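Local coordinates for protein SidF, inhibitor of growth family, member 3 (Legionella pneumophila subsp. pneumophila, PDB 4FYE) that probably removes phosphate from phosphoinositide lipids by hydrolysing the phosphate ester, at residues A[118-122]-A[123-127]. The protein carries 1 engineered substitution. Numbering follows the deposited sequence.
Sequences ETIPS and DKAKA
Lys124 and Pro121 illustrate how a short turn can be built from backbone bonds and finished by a side chain that slants past the CG corner of a proline ring. Followed outward, Lys124 starts with CB 4.0 Å from Pro121 O. CG, turned anti to its own carbonyl carbon (chi1 -57°), comes within 4.1 Å of Pro121 CG, and CD moves closer still, 3.9 Å from that same ring carbon. The alkyl chain thus passes Pro121 CG at a slant, in plain van der Waals contact. Beyond CD it leaves the proline and bends at its last torsion, and NZ makes a weak, long ion pair with Asp140 on helix 136-163. In the backbone, Lys124 N donates to Pro121 O at 3.1 Å, approaching from above the carbonyl plane, and Ala125 N makes a weak hydrogen bond to Ser122 O. Two successive i to i+3 bonds of this kind mark two overlapping type I beta turns, 121-124 and 122-125, in the loop that links helix 98-119 to helix 136-163. On the buried side, Ile120 has CG2 anti to its backbone N and 4.0 Å from Ala125 CB, while its side chain also packs on Gln144 and Val148 of helix 136-163. The backbone of Ala125 is hydrogen-bonded to Val71, at the start of helix 71-92.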
ATOM      1  N   GLU A 118      26.811 -20.733 -19.245  1.00 66.75           N
ATOM      2  CA  GLU A 118      27.365 -22.021 -19.625  1.00 63.18           C
ATOM      3  C   GLU A 118      26.976 -23.138 -18.667  1.00 64.07           C
ATOM      4  O   GLU A 118      27.104 -24.296 -19.033  1.00 64.52           O
ATOM      5  CB  GLU A 118      28.883 -21.988 -19.761  1.00 67.59           C
ATOM      6  CG  GLU A 118      29.424 -21.023 -20.817  1.00 77.59           C
ATOM      7  CD  GLU A 118      30.908 -20.616 -20.591  1.00 91.13           C
ATOM      8  OE1 GLU A 118      31.582 -21.154 -19.653  1.00 89.33           O
ATOM      9  OE2 GLU A 118      31.407 -19.745 -21.361  1.00 89.48           O
ATOM     10  N   THR A 119      26.471 -22.832 -17.468  1.00 61.56           N
ATOM     11  CA  THR A 119      26.211 -23.898 -16.448  1.00 62.16           C
ATOM     12  C   THR A 119      24.741 -24.149 -16.138  1.00 62.09           C
ATOM     13  O   THR A 119      24.376 -25.218 -15.603  1.00 62.30           O
ATOM     14  CB  THR A 119      26.882 -23.599 -15.088  1.00 67.40           C
ATOM     15  OG1 THR A 119      28.294 -23.553 -15.278  1.00 77.27           O
ATOM     16  CG2 THR A 119      26.593 -24.712 -14.052  1.00 67.39           C
ATOM     17  N   ILE A 120      23.909 -23.157 -16.423  1.00 56.94           N
ATOM     18  CA  ILE A 120      22.489 -23.293 -16.185  1.00 56.09           C
ATOM     19  C   ILE A 120      21.800 -23.511 -17.533  1.00 54.66           C
ATOM     20  O   ILE A 120      21.768 -22.584 -18.367  1.00 53.30           O
ATOM     21  CB  ILE A 120      21.891 -22.065 -15.464  1.00 56.17           C
ATOM     22  CG1 ILE A 120      22.746 -21.640 -14.241  1.00 53.26           C
ATOM     23  CG2 ILE A 120      20.470 -22.361 -15.019  1.00 50.32           C
ATOM     24  CD1 ILE A 120      23.115 -22.775 -13.288  1.00 52.60           C
ATOM     25  N   PRO A 121      21.264 -24.735 -17.758  1.00 54.80           N
ATOM     26  CA  PRO A 121      20.478 -24.933 -19.010  1.00 56.34           C
ATOM     27  C   PRO A 121      19.201 -24.148 -18.955  1.00 51.83           C
ATOM     28  O   PRO A 121      18.569 -24.096 -17.912  1.00 53.25           O
ATOM     29  CB  PRO A 121      20.211 -26.450 -19.066  1.00 52.92           C
ATOM     30  CG  PRO A 121      20.516 -26.968 -17.665  1.00 58.34           C
ATOM     31  CD  PRO A 121      21.541 -26.021 -17.068  1.00 55.78           C
ATOM     32  N   SER A 122      18.873 -23.517 -20.077  1.00 57.38           N
ATOM     33  CA  SER A 122      17.765 -22.611 -20.240  1.00 58.76           C
ATOM     34  C   SER A 122      16.431 -23.139 -19.765  1.00 59.60           C
ATOM     35  O   SER A 122      15.661 -22.413 -19.145  1.00 63.72           O
ATOM     36  CB  SER A 122      17.658 -22.243 -21.701  1.00 66.33           C
ATOM     37  OG  SER A 122      18.410 -21.070 -21.883  1.00 78.37           O
ATOM     38  N   ASP A 123      16.199 -24.410 -20.013  1.00 62.00           N
ATOM     39  CA  ASP A 123      14.916 -24.995 -19.742  1.00 71.69           C
ATOM     40  C   ASP A 123      14.808 -25.522 -18.329  1.00 73.36           C
ATOM     41  O   ASP A 123      13.699 -25.797 -17.882  1.00 88.17           O
ATOM     42  CB  ASP A 123      14.574 -26.075 -20.773  1.00 84.68           C
ATOM     43  CG  ASP A 123      13.877 -25.485 -22.014  1.00100.33           C
ATOM     44  OD1 ASP A 123      13.101 -24.495 -21.875  1.00107.43           O
ATOM     45  OD2 ASP A 123      14.117 -25.998 -23.127  1.00102.02           O
ATOM     46  N   LYS A 124      15.911 -25.628 -17.590  1.00 54.70           N
ATOM     47  CA  LYS A 124      15.719 -25.874 -16.185  1.00 47.75           C
ATOM     48  C   LYS A 124      15.723 -24.545 -15.427  1.00 49.34           C
ATOM     49  O   LYS A 124      15.514 -24.509 -14.229  1.00 50.71           O
ATOM     50  CB  LYS A 124      16.726 -26.827 -15.610  1.00 50.06           C
ATOM     51  CG  LYS A 124      16.829 -28.217 -16.247  1.00 54.00           C
ATOM     52  CD  LYS A 124      17.980 -28.938 -15.527  1.00 60.16           C
ATOM     53  CE  LYS A 124      18.347 -30.305 -16.102  1.00 67.46           C
ATOM     54  NZ  LYS A 124      17.163 -31.209 -16.069  1.00 73.78           N
ATOM     55  N   ALA A 125      15.939 -23.437 -16.117  1.00 52.22           N
ATOM     56  CA  ALA A 125      16.088 -22.152 -15.434  1.00 48.03           C
ATOM     57  C   ALA A 125      14.761 -21.555 -15.047  1.00 44.73           C
ATOM     58  O   ALA A 125      14.718 -20.616 -14.299  1.00 47.65           O
ATOM     59  CB  ALA A 125      16.836 -21.176 -16.330  1.00 50.28           C
ATOM     60  N   LYS A 126      13.666 -22.064 -15.572  1.00 48.76           N
ATOM     61  CA  LYS A 126      12.387 -21.344 -15.405  1.00 48.73           C
ATOM     62  C   LYS A 126      11.517 -22.064 -14.413  1.00 43.68           C
ATOM     63  O   LYS A 126      11.492 -23.284 -14.384  1.00 44.93           O
ATOM     64  CB  LYS A 126      11.628 -21.139 -16.735  1.00 50.41           C
ATOM     65  CG  LYS A 126      12.449 -20.463 -17.838  1.00 61.03           C
ATOM     66  CD  LYS A 126      11.549 -20.072 -19.027  1.00 69.24           C
ATOM     67  CE  LYS A 126      12.131 -20.584 -20.341  1.00 78.68           C
ATOM     68  NZ  LYS A 126      11.152 -20.707 -21.473  1.00 82.31           N
ATOM     69  N   ALA A 127      10.800 -21.309 -13.595  1.00 39.03           N
ATOM     70  CA  ALA A 127       9.894 -21.926 -12.646  1.00 39.82           C
ATOM     71  C   ALA A 127       8.521 -21.897 -13.257  1.00 39.64           C
ATOM     72  O   ALA A 127       8.283 -21.148 -14.182  1.00 40.77           O
ATOM     73  CB  ALA A 127       9.889 -21.167 -11.331  1.00 37.09           C
TER